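Local coordinates for Alr1585 protein (Nostoc sp., PDB 5C2I), which acts as a haem-dependent dye-decolorizing (DyP-type) peroxidase that assembles into a tetramer of two asymmetric dimers, at the interface of chains A and B. Residues are numbered along the deposited sequence; one frame, centred on the assembly and turned at random. Chains: chain A/B, Alr1585 protein.

The interface of chains A and B. Residues chain A 183-184, 186, 369-370; chain B 160, 163-164, 167.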
ATOM      1  N   GLU A 183      -4.254 -21.246 -18.751  1.00 17.38           N
ATOM      2  CA  GLU A 183      -3.404 -20.193 -18.228  1.00 17.34           C
ATOM      3  C   GLU A 183      -4.235 -19.189 -17.420  1.00 17.34           C
ATOM      4  O   GLU A 183      -5.436 -18.975 -17.686  1.00 16.62           O
ATOM      5  CB  GLU A 183      -2.665 -19.472 -19.351  1.00 16.78           C
ATOM      6  CG  GLU A 183      -1.716 -20.347 -20.190  1.00 17.33           C
ATOM      7  CD  GLU A 183      -0.449 -20.772 -19.470  1.00 18.44           C
ATOM      8  OE1 GLU A 183      -0.082 -20.203 -18.410  1.00 18.30           O
ATOM      9  OE2 GLU A 183       0.206 -21.719 -19.995  1.00 20.00           O
ATOM     10  N   ASP A 184      -3.562 -18.550 -16.457  1.00 17.13           N
ATOM     11  CA  ASP A 184      -4.107 -17.444 -15.696  1.00 17.31           C
ATOM     12  C   ASP A 184      -3.167 -16.258 -15.912  1.00 17.61           C
ATOM     13  O   ASP A 184      -2.136 -16.146 -15.261  1.00 19.07           O
ATOM     14  CB  ASP A 184      -4.183 -17.798 -14.212  1.00 17.47           C
ATOM     15  CG  ASP A 184      -5.334 -18.745 -13.901  1.00 18.25           C
ATOM     16  OD1 ASP A 184      -5.183 -19.992 -14.091  1.00 17.39           O
ATOM     17  OD2 ASP A 184      -6.410 -18.227 -13.517  1.00 18.29           O
ATOM     18  N   PHE A 186      -1.883 -12.310 -16.199  1.00 17.39           N
ATOM     19  CA  PHE A 186      -1.918 -11.127 -15.355  1.00 18.15           C
ATOM     20  C   PHE A 186      -1.043 -10.028 -15.945  1.00 19.51           C
ATOM     21  O   PHE A 186      -0.240 -10.272 -16.857  1.00 18.85           O
ATOM     22  CB  PHE A 186      -1.482 -11.457 -13.923  1.00 18.75           C
ATOM     23  CG  PHE A 186      -0.082 -11.977 -13.816  1.00 19.11           C
ATOM     24  CD1 PHE A 186       0.985 -11.097 -13.638  1.00 20.04           C
ATOM     25  CD2 PHE A 186       0.170 -13.306 -13.907  1.00 18.89           C
ATOM     26  CE1 PHE A 186       2.283 -11.585 -13.541  1.00 20.65           C
ATOM     27  CE2 PHE A 186       1.470 -13.803 -13.805  1.00 20.00           C
ATOM     28  CZ  PHE A 186       2.517 -12.931 -13.627  1.00 20.18           C
ATOM     29  N   TYR A 369       2.591 -14.487 -17.702  1.00 17.30           N
ATOM     30  CA  TYR A 369       2.403 -15.667 -16.841  1.00 17.25           C
ATOM     31  C   TYR A 369       3.616 -15.924 -15.964  1.00 17.07           C
ATOM     32  O   TYR A 369       4.717 -15.411 -16.201  1.00 16.16           O
ATOM     33  CB  TYR A 369       2.126 -16.915 -17.676  1.00 17.36           C
ATOM     34  CG  TYR A 369       3.309 -17.534 -18.386  1.00 17.72           C
ATOM     35  CD1 TYR A 369       3.677 -17.135 -19.673  1.00 17.06           C
ATOM     36  CD2 TYR A 369       4.032 -18.576 -17.797  1.00 18.09           C
ATOM     37  CE1 TYR A 369       4.740 -17.738 -20.326  1.00 18.13           C
ATOM     38  CE2 TYR A 369       5.111 -19.173 -18.429  1.00 18.29           C
ATOM     39  CZ  TYR A 369       5.473 -18.735 -19.691  1.00 18.35           C
ATOM     40  OH  TYR A 369       6.503 -19.348 -20.343  1.00 18.19           O
ATOM     41  N   GLY A 370       3.405 -16.712 -14.919  1.00 18.23           N
ATOM     42  CA  GLY A 370       4.461 -17.099 -14.017  1.00 19.13           C
ATOM     43  C   GLY A 370       4.690 -16.106 -12.892  1.00 19.96           C
ATOM     44  O   GLY A 370       3.760 -15.626 -12.313  1.00 19.23           O
TER
ATOM     45  N   VAL B 160      -2.125 -15.027  -7.295  1.00 21.22           N
ATOM     46  CA  VAL B 160      -1.597 -15.144  -8.662  1.00 21.68           C
ATOM     47  C   VAL B 160      -0.589 -16.293  -8.741  1.00 21.69           C
ATOM     48  O   VAL B 160      -0.640 -17.112  -9.643  1.00 21.33           O
ATOM     49  CB  VAL B 160      -1.000 -13.839  -9.154  1.00 21.79           C
ATOM     50  CG1 VAL B 160      -0.244 -14.030 -10.461  1.00 22.66           C
ATOM     51  CG2 VAL B 160      -2.093 -12.773  -9.329  1.00 22.29           C
ATOM     52  N   LEU B 163      -2.255 -19.685  -8.672  1.00 18.99           N
ATOM     53  CA  LEU B 163      -2.828 -20.042  -9.977  1.00 18.78           C
ATOM     54  C   LEU B 163      -1.748 -20.573 -10.948  1.00 19.06           C
ATOM     55  O   LEU B 163      -1.981 -21.580 -11.655  1.00 18.87           O
ATOM     56  CB  LEU B 163      -3.556 -18.872 -10.592  1.00 18.94           C
ATOM     57  CG  LEU B 163      -4.713 -18.343  -9.761  1.00 18.87           C
ATOM     58  CD1 LEU B 163      -5.218 -17.039 -10.360  1.00 19.30           C
ATOM     59  CD2 LEU B 163      -5.841 -19.336  -9.612  1.00 19.00           C
ATOM     60  N   GLN B 164      -0.576 -19.943 -10.955  1.00 19.14           N
ATOM     61  CA  GLN B 164       0.530 -20.386 -11.823  1.00 19.60           C
ATOM     62  C   GLN B 164       1.011 -21.790 -11.455  1.00 20.47           C
ATOM     63  O   GLN B 164       1.227 -22.659 -12.327  1.00 20.31           O
ATOM     64  CB  GLN B 164       1.717 -19.426 -11.780  1.00 19.92           C
ATOM     65  CG  GLN B 164       1.378 -17.954 -12.002  1.00 19.86           C
ATOM     66  CD  GLN B 164       0.525 -17.682 -13.239  1.00 19.77           C
ATOM     67  OE1 GLN B 164       0.934 -17.965 -14.365  1.00 20.56           O
ATOM     68  NE2 GLN B 164      -0.649 -17.129 -13.041  1.00 20.16           N
ATOM     69  N   ASN B 167      -1.474 -24.349 -12.498  1.00 20.32           N
ATOM     70  CA  ASN B 167      -1.445 -24.615 -13.921  1.00 21.40           C
ATOM     71  C   ASN B 167      -0.238 -25.477 -14.322  1.00 22.90           C
ATOM     72  O   ASN B 167      -0.314 -26.259 -15.258  1.00 23.55           O
ATOM     73  CB  ASN B 167      -1.467 -23.297 -14.709  1.00 20.70           C
ATOM     74  CG  ASN B 167      -2.797 -22.588 -14.596  1.00 19.80           C
ATOM     75  OD1 ASN B 167      -3.829 -23.209 -14.300  1.00 18.71           O
ATOM     76  ND2 ASN B 167      -2.794 -21.265 -14.850  1.00 19.30           N
TER
HETATM   77  O   HOH W   1      -5.112 -21.863 -11.899  1.00 15.83           O
HETATM   78  O   HOH W   2      -0.792 -19.322 -15.932  1.00 17.45           O
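Helix 159-176 of chain B packs against strand 177-186 and the loop residue A:Gly370 of chain A in a mainly polar helix-to-strand contact between two copies of the peroxidase. Because the interface is two-fold symmetric, the same contact recurs with the chains exchanged, and it helps to join two subunits of the tetramer.

B:Gln164 reaches between the two chain A segments and uses both ends of its amide on backbone groups. Its NE2 donates to the carbonyl O of A:Asp184 at 2.8 Å; the acceptor lies close to the amide plane and the donor in the carbonyl plane. On the other end, OE1 takes the backbone N of A:Gly370 at 2.8 Å in a nearly straight bond (169° at H), but this donor sits well above the plane of the side-chain carbonyl. A bend at chi2 (-50°) turns the amide toward the strand, while CG packs on A:Gly370 CA.

One turn further along the helix, B:Asn167 ND2 donates to the carboxylate OD1 of A:Asp184 at 2.8 Å, meeting the anti lone pair. Carboxylate and amide are nearly coplanar, 18° apart, although the two side chains cross at about a right angle. B:Leu163 lies over one face of this carboxylate, its CB 3.8 Å from CG of A:Asp184 and its CD1 3.6 Å from OD2.

Water molecules extend the polar network. Water 1 links A:Asp184 OD1 with B:Asn167 OD1 and the backbone O of B:Leu163. Water 2 gathers A:Glu183 OE1, the backbone N of A:Asp184, B:Gln164 OE1 and B:Asn167 ND2, tying both amides to the strand.

At the apolar end, B:Val160 CG1 lies over one face of the A:Phe186 ring, 3.9 Å from its centroid and displaced toward the CD2 rim. The backbone bonds of B:Gln164 and the carboxylate bond of B:Asn167 probably fix the register of helix on strand, and so help to set how the two peroxidase subunits associate.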